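Local structure of sulfate adenylyltransferase (Allochromatium vinosum, 4DNX) at residues A[205-210]-A[376-380]; A[200-204]-A[237-243]. The protein catalyses the transfer of the adenylyl group of ATP to sulfate, forming adenosine 5'-phosphosulfate and diphosphate. All coordinates share one frame; numbering follows the deposited sequence.

Interaction 1 of 2, residues A[205-210]-A[376-380]; sequences HRAHEE and PEFSR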
ATOM      1  N   HIS A 205     -12.388  16.637  12.805  1.00 15.59           N
ATOM      2  CA  HIS A 205     -12.882  17.997  12.749  1.00 15.84           C
ATOM      3  C   HIS A 205     -11.849  18.961  13.314  1.00 16.42           C
ATOM      4  O   HIS A 205     -10.675  18.577  13.523  1.00 15.30           O
ATOM      5  CB  HIS A 205     -14.272  18.056  13.404  1.00 17.10           C
ATOM      6  CG  HIS A 205     -15.267  17.299  12.598  1.00 18.32           C
ATOM      7  ND1 HIS A 205     -15.731  17.759  11.386  1.00 19.75           N
ATOM      8  CD2 HIS A 205     -15.768  16.050  12.750  1.00 18.95           C
ATOM      9  CE1 HIS A 205     -16.532  16.852  10.853  1.00 20.50           C
ATOM     10  NE2 HIS A 205     -16.585  15.814  11.672  1.00 19.62           N
ATOM     11  N   ARG A 206     -12.231  20.221  13.453  1.00 16.96           N
ATOM     12  CA  ARG A 206     -11.236  21.247  13.749  1.00 19.18           C
ATOM     13  C   ARG A 206     -10.483  21.030  15.040  1.00 19.05           C
ATOM     14  O   ARG A 206      -9.306  21.423  15.143  1.00 18.10           O
ATOM     15  CB  ARG A 206     -11.838  22.655  13.659  1.00 21.84           C
ATOM     16  CG  ARG A 206     -11.279  23.334  12.452  1.00 26.01           C
ATOM     17  CD  ARG A 206     -11.692  24.789  12.375  1.00 27.98           C
ATOM     18  NE  ARG A 206     -10.796  25.596  13.197  1.00 32.28           N
ATOM     19  CZ  ARG A 206     -10.891  26.918  13.320  1.00 36.89           C
ATOM     20  NH1 ARG A 206     -11.850  27.578  12.687  1.00 35.68           N
ATOM     21  NH2 ARG A 206     -10.039  27.577  14.095  1.00 37.17           N
ATOM     22  N   ALA A 207     -11.135  20.411  16.027  1.00 19.74           N
ATOM     23  CA  ALA A 207     -10.481  20.188  17.329  1.00 20.58           C
ATOM     24  C   ALA A 207      -9.287  19.247  17.188  1.00 19.41           C
ATOM     25  O   ALA A 207      -8.217  19.495  17.763  1.00 19.55           O
ATOM     26  CB  ALA A 207     -11.486  19.632  18.337  1.00 22.02           C
ATOM     27  N   HIS A 208      -9.484  18.169  16.433  1.00 17.94           N
ATOM     28  CA  HIS A 208      -8.426  17.154  16.273  1.00 18.05           C
ATOM     29  C   HIS A 208      -7.381  17.642  15.322  1.00 17.77           C
ATOM     30  O   HIS A 208      -6.193  17.378  15.523  1.00 15.25           O
ATOM     31  CB  HIS A 208      -9.016  15.814  15.826  1.00 20.71           C
ATOM     32  CG  HIS A 208      -9.665  15.073  16.956  1.00 27.53           C
ATOM     33  ND1 HIS A 208     -10.613  14.093  16.766  1.00 36.42           N
ATOM     34  CD2 HIS A 208      -9.506  15.188  18.299  1.00 32.92           C
ATOM     35  CE1 HIS A 208     -11.024  13.646  17.942  1.00 38.06           C
ATOM     36  NE2 HIS A 208     -10.365  14.292  18.889  1.00 36.06           N
ATOM     37  N   GLU A 209      -7.814  18.414  14.319  1.00 18.26           N
ATOM     38  CA  GLU A 209      -6.892  19.010  13.349  1.00 16.60           C
ATOM     39  C   GLU A 209      -5.928  19.951  14.081  1.00 17.69           C
ATOM     40  O   GLU A 209      -4.687  19.898  13.892  1.00 16.64           O
ATOM     41  CB  GLU A 209      -7.705  19.798  12.316  1.00 17.27           C
ATOM     42  CG  GLU A 209      -6.878  20.669  11.400  1.00 17.65           C
ATOM     43  CD  GLU A 209      -7.706  21.671  10.591  1.00 20.73           C
ATOM     44  OE1 GLU A 209      -8.935  21.449  10.299  1.00 19.95           O
ATOM     45  OE2 GLU A 209      -7.112  22.710  10.246  1.00 21.57           O
ATOM     46  N   GLU A 210      -6.506  20.806  14.918  1.00 17.08           N
ATOM     47  CA  GLU A 210      -5.716  21.781  15.658  1.00 19.56           C
ATOM     48  C   GLU A 210      -4.850  21.123  16.733  1.00 17.94           C
ATOM     49  O   GLU A 210      -3.778  21.616  17.041  1.00 18.23           O
ATOM     50  CB  GLU A 210      -6.633  22.869  16.248  1.00 22.23           C
ATOM     51  CG  GLU A 210      -7.382  23.701  15.164  1.00 29.28           C
ATOM     52  CD  GLU A 210      -6.456  24.490  14.243  1.00 35.62           C
ATOM     53  OE1 GLU A 210      -6.905  24.787  13.107  1.00 44.71           O
ATOM     54  OE2 GLU A 210      -5.305  24.822  14.647  1.00 35.41           O
ATOM     55  N   PRO A 376     -17.894  27.345  11.575  1.00 28.69           N
ATOM     56  CA  PRO A 376     -16.532  27.127  11.045  1.00 28.55           C
ATOM     57  C   PRO A 376     -15.453  27.049  12.128  1.00 28.40           C
ATOM     58  O   PRO A 376     -14.338  26.608  11.847  1.00 29.73           O
ATOM     59  CB  PRO A 376     -16.300  28.317  10.102  1.00 28.94           C
ATOM     60  CG  PRO A 376     -17.277  29.364  10.565  1.00 29.62           C
ATOM     61  CD  PRO A 376     -18.474  28.621  11.103  1.00 30.17           C
ATOM     62  N   GLU A 377     -15.800  27.431  13.361  1.00 31.24           N
ATOM     63  CA  GLU A 377     -14.914  27.230  14.527  1.00 30.45           C
ATOM     64  C   GLU A 377     -14.708  25.746  14.870  1.00 27.69           C
ATOM     65  O   GLU A 377     -13.734  25.389  15.552  1.00 26.46           O
ATOM     66  CB  GLU A 377     -15.476  27.935  15.762  1.00 34.92           C
ATOM     67  CG  GLU A 377     -15.595  29.452  15.614  1.00 40.61           C
ATOM     68  CD  GLU A 377     -16.559  29.861  14.495  1.00 45.54           C
ATOM     69  OE1 GLU A 377     -16.104  30.499  13.510  1.00 49.95           O
ATOM     70  OE2 GLU A 377     -17.755  29.507  14.590  1.00 44.34           O
ATOM     71  N   PHE A 378     -15.623  24.881  14.406  1.00 23.99           N
ATOM     72  CA  PHE A 378     -15.585  23.465  14.782  1.00 22.41           C
ATOM     73  C   PHE A 378     -15.486  22.481  13.618  1.00 20.64           C
ATOM     74  O   PHE A 378     -15.057  21.328  13.817  1.00 20.02           O
ATOM     75  CB  PHE A 378     -16.792  23.126  15.647  1.00 23.28           C
ATOM     76  CG  PHE A 378     -16.874  23.974  16.897  1.00 25.19           C
ATOM     77  CD1 PHE A 378     -16.033  23.707  17.991  1.00 25.14           C
ATOM     78  CD2 PHE A 378     -17.731  25.042  16.953  1.00 26.93           C
ATOM     79  CE1 PHE A 378     -16.105  24.495  19.145  1.00 26.32           C
ATOM     80  CE2 PHE A 378     -17.811  25.842  18.102  1.00 28.96           C
ATOM     81  CZ  PHE A 378     -16.988  25.559  19.193  1.00 27.52           C
ATOM     82  N   SER A 379     -15.886  22.920  12.423  1.00 19.98           N
ATOM     83  CA  SER A 379     -15.816  22.038  11.236  1.00 19.43           C
ATOM     84  C   SER A 379     -15.449  22.833   9.979  1.00 18.71           C
ATOM     85  O   SER A 379     -15.952  23.952   9.755  1.00 20.08           O
ATOM     86  CB  SER A 379     -17.156  21.298  11.048  1.00 22.10           C
ATOM     87  OG  SER A 379     -17.024  20.267  10.076  1.00 24.46           O
ATOM     88  N   ARG A 380     -14.563  22.271   9.153  1.00 17.81           N
ATOM     89  CA  ARG A 380     -14.239  22.930   7.868  1.00 18.42           C
ATOM     90  C   ARG A 380     -15.387  22.713   6.894  1.00 19.06           C
ATOM     91  O   ARG A 380     -15.908  21.575   6.818  1.00 17.88           O
ATOM     92  CB  ARG A 380     -12.962  22.318   7.295  1.00 18.18           C
ATOM     93  CG  ARG A 380     -11.764  22.380   8.257  1.00 18.55           C
ATOM     94  CD  ARG A 380     -11.463  23.848   8.661  1.00 21.13           C
ATOM     95  NE  ARG A 380     -10.150  23.954   9.311  1.00 20.80           N
ATOM     96  CZ  ARG A 380      -9.547  25.121   9.551  1.00 24.61           C
ATOM     97  NH1 ARG A 380     -10.151  26.260   9.216  1.00 23.76           N
ATOM     98  NH2 ARG A 380      -8.352  25.167  10.141  1.00 26.68           N
TER
HETATM   99  O   HOH W   1     -13.603  19.720   9.903  1.00 18.88           O
HETATM  100  O   HOH W   2     -14.146  20.614  16.307  1.00 18.68           O
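The guanidinium groups of Arg206 and Arg380 lie flat against each other, centres 4.4 Å apart and planes tilted by 15°. The opposite face of the Arg206 group meets Glu377 O. Near its edge, NH1 of Arg206 donates a hydrogen bond of 2.8 Å to Pro376 O. On the Arg380 group, Arg206 CD rests over the centre of one face, and the carboxylate of Glu209 takes the edge. That pair is a two-bond salt bridge, gripped side-on by two nitrogens. Arg380 NE reaches Glu209 OE1 at 3.0 Å, through the syn lone pair, and Arg380 NH2 reaches Glu209 OE2 at 2.8 Å. The Glu209 carboxylate and the Arg380 guanidinium are nearly coplanar. Glu210 OE1 makes a further salt bridge to the same NH2 of Arg380, obliquely, at 3.3 Å. These two carboxylates probably offset the charge of the stacked arginines. A bend at chi2 of Arg380 (-58°) lays one face of its guanidinium on Arg206 and turns the edge to Glu209.

One backbone bond and a water bridge tie the start of helix 206-219 to the 376-380 loop. His205 is the helix N-cap, and Arg206 N donates to Phe378 O at 3.1 Å. The water joins the same carbonyl to Ala207 N. The edge of the His205 ring meets Ser379, with ND1 and OG hydrogen-bonded at 3.1 Å. A second water links ND1 to Arg380 N. His205 and His208 have the spacing of the HxxH signature of ATP sulfurylases.

Arg380 in turn is the N-cap of helix 381-393, so two helix starts meet here. His205 packs on Val383 and Leu387 of that helix. Glu209 has a second charged partner in Lys213 and touches Tyr254 of helix 240-254, while Phe378 leans on Tyr335 of strand 333-336.

Interaction 2 of 2, residues A[200-204]-A[237-243]; sequences TRNPM and DIPAPVR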
ATOM      1  N   THR A 200      -6.587   7.786  14.854  1.00 14.84           N
ATOM      2  CA  THR A 200      -8.035   8.061  14.824  1.00 17.08           C
ATOM      3  C   THR A 200      -8.756   6.949  14.099  1.00 16.86           C
ATOM      4  O   THR A 200      -8.131   6.223  13.357  1.00 17.05           O
ATOM      5  CB  THR A 200      -8.361   9.413  14.131  1.00 18.99           C
ATOM      6  OG1 THR A 200      -9.753   9.718  14.363  1.00 22.22           O
ATOM      7  CG2 THR A 200      -8.052   9.360  12.645  1.00 19.64           C
ATOM      8  N   ARG A 201     -10.068   6.783  14.356  1.00 18.63           N
ATOM      9  CA  ARG A 201     -10.831   5.890  13.477  1.00 21.86           C
ATOM     10  C   ARG A 201     -11.982   6.597  12.794  1.00 24.97           C
ATOM     11  O   ARG A 201     -12.703   5.996  11.980  1.00 31.67           O
ATOM     12  CB  ARG A 201     -11.294   4.588  14.174  1.00 29.04           C
ATOM     13  CG  ARG A 201     -12.164   4.768  15.350  1.00 34.51           C
ATOM     14  CD  ARG A 201     -12.471   3.397  15.991  1.00 42.20           C
ATOM     15  NE  ARG A 201     -13.178   3.562  17.262  1.00 51.77           N
ATOM     16  CZ  ARG A 201     -12.595   3.831  18.435  1.00 61.41           C
ATOM     17  NH1 ARG A 201     -11.275   3.965  18.529  1.00 62.27           N
ATOM     18  NH2 ARG A 201     -13.337   3.964  19.529  1.00 65.48           N
ATOM     19  N   ASN A 202     -12.175   7.869  13.129  1.00 22.12           N
ATOM     20  CA  ASN A 202     -13.182   8.644  12.428  1.00 21.19           C
ATOM     21  C   ASN A 202     -12.664   9.963  11.811  1.00 19.63           C
ATOM     22  O   ASN A 202     -11.477  10.293  11.982  1.00 17.59           O
ATOM     23  CB  ASN A 202     -14.437   8.800  13.284  1.00 27.94           C
ATOM     24  CG  ASN A 202     -15.309   7.551  13.209  1.00 30.56           C
ATOM     25  OD1 ASN A 202     -15.648   7.038  12.095  1.00 29.58           O
ATOM     26  ND2 ASN A 202     -15.597   6.999  14.365  1.00 30.60           N
ATOM     27  N   PRO A 203     -13.515  10.657  11.042  1.00 18.82           N
ATOM     28  CA  PRO A 203     -13.123  11.961  10.484  1.00 17.21           C
ATOM     29  C   PRO A 203     -12.604  12.928  11.523  1.00 17.47           C
ATOM     30  O   PRO A 203     -13.035  12.906  12.686  1.00 17.73           O
ATOM     31  CB  PRO A 203     -14.407  12.494   9.855  1.00 19.35           C
ATOM     32  CG  PRO A 203     -15.188  11.220   9.503  1.00 20.13           C
ATOM     33  CD  PRO A 203     -14.915  10.332  10.711  1.00 19.92           C
ATOM     34  N   MET A 204     -11.676  13.780  11.108  1.00 14.94           N
ATOM     35  CA  MET A 204     -11.080  14.730  12.039  1.00 14.84           C
ATOM     36  C   MET A 204     -11.709  16.102  11.786  1.00 15.52           C
ATOM     37  O   MET A 204     -11.634  16.630  10.676  1.00 16.24           O
ATOM     38  CB  MET A 204      -9.572  14.773  11.807  1.00 15.13           C
ATOM     39  CG  MET A 204      -8.870  13.507  12.332  1.00 14.99           C
ATOM     40  SD  MET A 204      -7.171  13.491  11.744  1.00 18.02           S
ATOM     41  CE  MET A 204      -6.496  14.936  12.598  1.00 19.03           C
ATOM     42  N   ASP A 237     -20.185   4.315  12.925  1.00 33.54           N
ATOM     43  CA  ASP A 237     -18.913   4.726  12.319  1.00 31.91           C
ATOM     44  C   ASP A 237     -19.151   5.218  10.864  1.00 29.35           C
ATOM     45  O   ASP A 237     -20.108   4.813  10.203  1.00 25.33           O
ATOM     46  CB  ASP A 237     -17.883   3.568  12.351  1.00 32.67           C
ATOM     47  CG  ASP A 237     -17.059   3.499  13.664  1.00 36.07           C
ATOM     48  OD1 ASP A 237     -17.266   4.324  14.584  1.00 36.61           O
ATOM     49  OD2 ASP A 237     -16.184   2.601  13.766  1.00 38.25           O
ATOM     50  N   ILE A 238     -18.256   6.085  10.375  1.00 30.91           N
ATOM     51  CA  ILE A 238     -18.321   6.570   9.000  1.00 28.60           C
ATOM     52  C   ILE A 238     -17.641   5.527   8.098  1.00 25.30           C
ATOM     53  O   ILE A 238     -16.493   5.169   8.357  1.00 27.81           O
ATOM     54  CB  ILE A 238     -17.618   7.963   8.891  1.00 27.24           C
ATOM     55  CG1 ILE A 238     -18.330   9.011   9.767  1.00 30.80           C
ATOM     56  CG2 ILE A 238     -17.582   8.484   7.473  1.00 26.35           C
ATOM     57  CD1 ILE A 238     -19.839   9.043   9.593  1.00 30.98           C
ATOM     58  N   PRO A 239     -18.330   5.045   7.052  1.00 24.67           N
ATOM     59  CA  PRO A 239     -17.708   4.099   6.113  1.00 23.81           C
ATOM     60  C   PRO A 239     -16.366   4.608   5.612  1.00 22.81           C
ATOM     61  O   PRO A 239     -16.172   5.816   5.415  1.00 21.42           O
ATOM     62  CB  PRO A 239     -18.703   4.019   4.965  1.00 22.46           C
ATOM     63  CG  PRO A 239     -20.007   4.358   5.590  1.00 27.95           C
ATOM     64  CD  PRO A 239     -19.692   5.387   6.632  1.00 24.32           C
ATOM     65  N   ALA A 240     -15.451   3.668   5.404  1.00 21.80           N
ATOM     66  CA  ALA A 240     -14.074   3.988   5.046  1.00 22.38           C
ATOM     67  C   ALA A 240     -13.893   4.999   3.900  1.00 22.04           C
ATOM     68  O   ALA A 240     -13.081   5.941   4.065  1.00 24.25           O
ATOM     69  CB  ALA A 240     -13.299   2.695   4.751  1.00 22.49           C
ATOM     70  N   PRO A 241     -14.581   4.853   2.763  1.00 23.01           N
ATOM     71  CA  PRO A 241     -14.370   5.825   1.671  1.00 21.63           C
ATOM     72  C   PRO A 241     -14.702   7.260   2.092  1.00 21.90           C
ATOM     73  O   PRO A 241     -14.022   8.218   1.674  1.00 21.01           O
ATOM     74  CB  PRO A 241     -15.364   5.378   0.589  1.00 23.88           C
ATOM     75  CG  PRO A 241     -15.636   3.981   0.874  1.00 23.70           C
ATOM     76  CD  PRO A 241     -15.526   3.794   2.338  1.00 23.90           C
ATOM     77  N   VAL A 242     -15.757   7.415   2.892  1.00 19.11           N
ATOM     78  CA  VAL A 242     -16.211   8.738   3.299  1.00 18.92           C
ATOM     79  C   VAL A 242     -15.209   9.266   4.342  1.00 17.28           C
ATOM     80  O   VAL A 242     -14.819  10.438   4.297  1.00 17.34           O
ATOM     81  CB  VAL A 242     -17.686   8.675   3.835  1.00 19.43           C
ATOM     82  CG1 VAL A 242     -18.179  10.068   4.321  1.00 21.18           C
ATOM     83  CG2 VAL A 242     -18.618   8.130   2.734  1.00 21.76           C
ATOM     84  N   ARG A 243     -14.780   8.412   5.278  1.00 16.81           N
ATOM     85  CA  ARG A 243     -13.816   8.803   6.303  1.00 17.46           C
ATOM     86  C   ARG A 243     -12.522   9.265   5.631  1.00 17.38           C
ATOM     87  O   ARG A 243     -11.967  10.324   5.972  1.00 14.85           O
ATOM     88  CB  ARG A 243     -13.491   7.619   7.254  1.00 19.55           C
ATOM     89  CG  ARG A 243     -12.713   8.086   8.467  1.00 23.85           C
ATOM     90  CD  ARG A 243     -11.654   7.143   9.012  1.00 31.72           C
ATOM     91  NE  ARG A 243     -11.244   6.042   8.123  1.00 32.28           N
ATOM     92  CZ  ARG A 243     -11.225   4.772   8.508  1.00 33.70           C
ATOM     93  NH1 ARG A 243     -11.619   4.468   9.739  1.00 34.28           N
ATOM     94  NH2 ARG A 243     -10.823   3.811   7.667  1.00 31.27           N
TER
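Pro203 packs against Ile238 and Arg243 where the loop after strand 195-200 meets the start of helix 240-254. The loop carries the QxRNPxH signature of ATP sulfurylases. It leaves a strand of the parallel, Rossmann-like sheet and leads into helix 206-219.

The tight part lies around the proline. Pro203 CD stands 3.8 Å from Ile238 CG1, and Arg243 CG closes on Pro203 N at 3.7 Å. The Arg243 chain starts with CG anti to its own backbone N and then bends at chi2 and chi3, the latter nearly eclipsed at 15°. The bends carry the buried guanidinium back to Arg201, where NH1 donates to Arg201 O at 2.9 Å. The carbonyl oxygen lies in the guanidinium plane, but the nitrogen stands above the carbonyl plane. Met228 and Leu230 of strand 223-230 also touch this arginine. Away from this loop, Pro239, Ala240 and Pro241 pack on Asp17 and Pro18 of the second subunit.

The outer side is looser. Arg201 is exposed, and its CD comes no nearer to Asp237 OD2 than 4.4 Å. The charged ends of this pair do not meet.

Asn202 joins the two zones with both ends of its amide. Its OD1 accepts an almost straight bond of 3.3 Å from Ile238 N, and its ND2 donates to Asp237 OD1. With an alanine here, Ile238 N and Asp237 OD1 would probably both lose their mates, and the Asp237 carboxylate would be freer to turn. The amide and carboxylate planes stand 76° apart. Asp237 OD1, 3.2 Å from Asn202 ND2, lies in the amide plane, but ND2 comes to it from above the carboxylate plane.

The segments 200-204 and 205-210 are consecutive, and their partners 237-243 and 376-380 follow in that order, so the contacts cross along the chain. Interaction 2 packs the loop after strand 195-200 on the start of helix 240-254; interaction 1 joins the next helix to the segment before helix 381-393. Their centres are 15 Å apart, and they touch where Met204 CE packs 4.1 Å from Glu209 N. Helices 240-254 and 381-393 are common to both. The first reaches Glu209 through Tyr254; the second uses Leu387 against both His205 and Val242. In ATP sulfurylases the signature region borders the nucleotide site, so both contacts probably lie close to it. The second subunit touches only interaction 2.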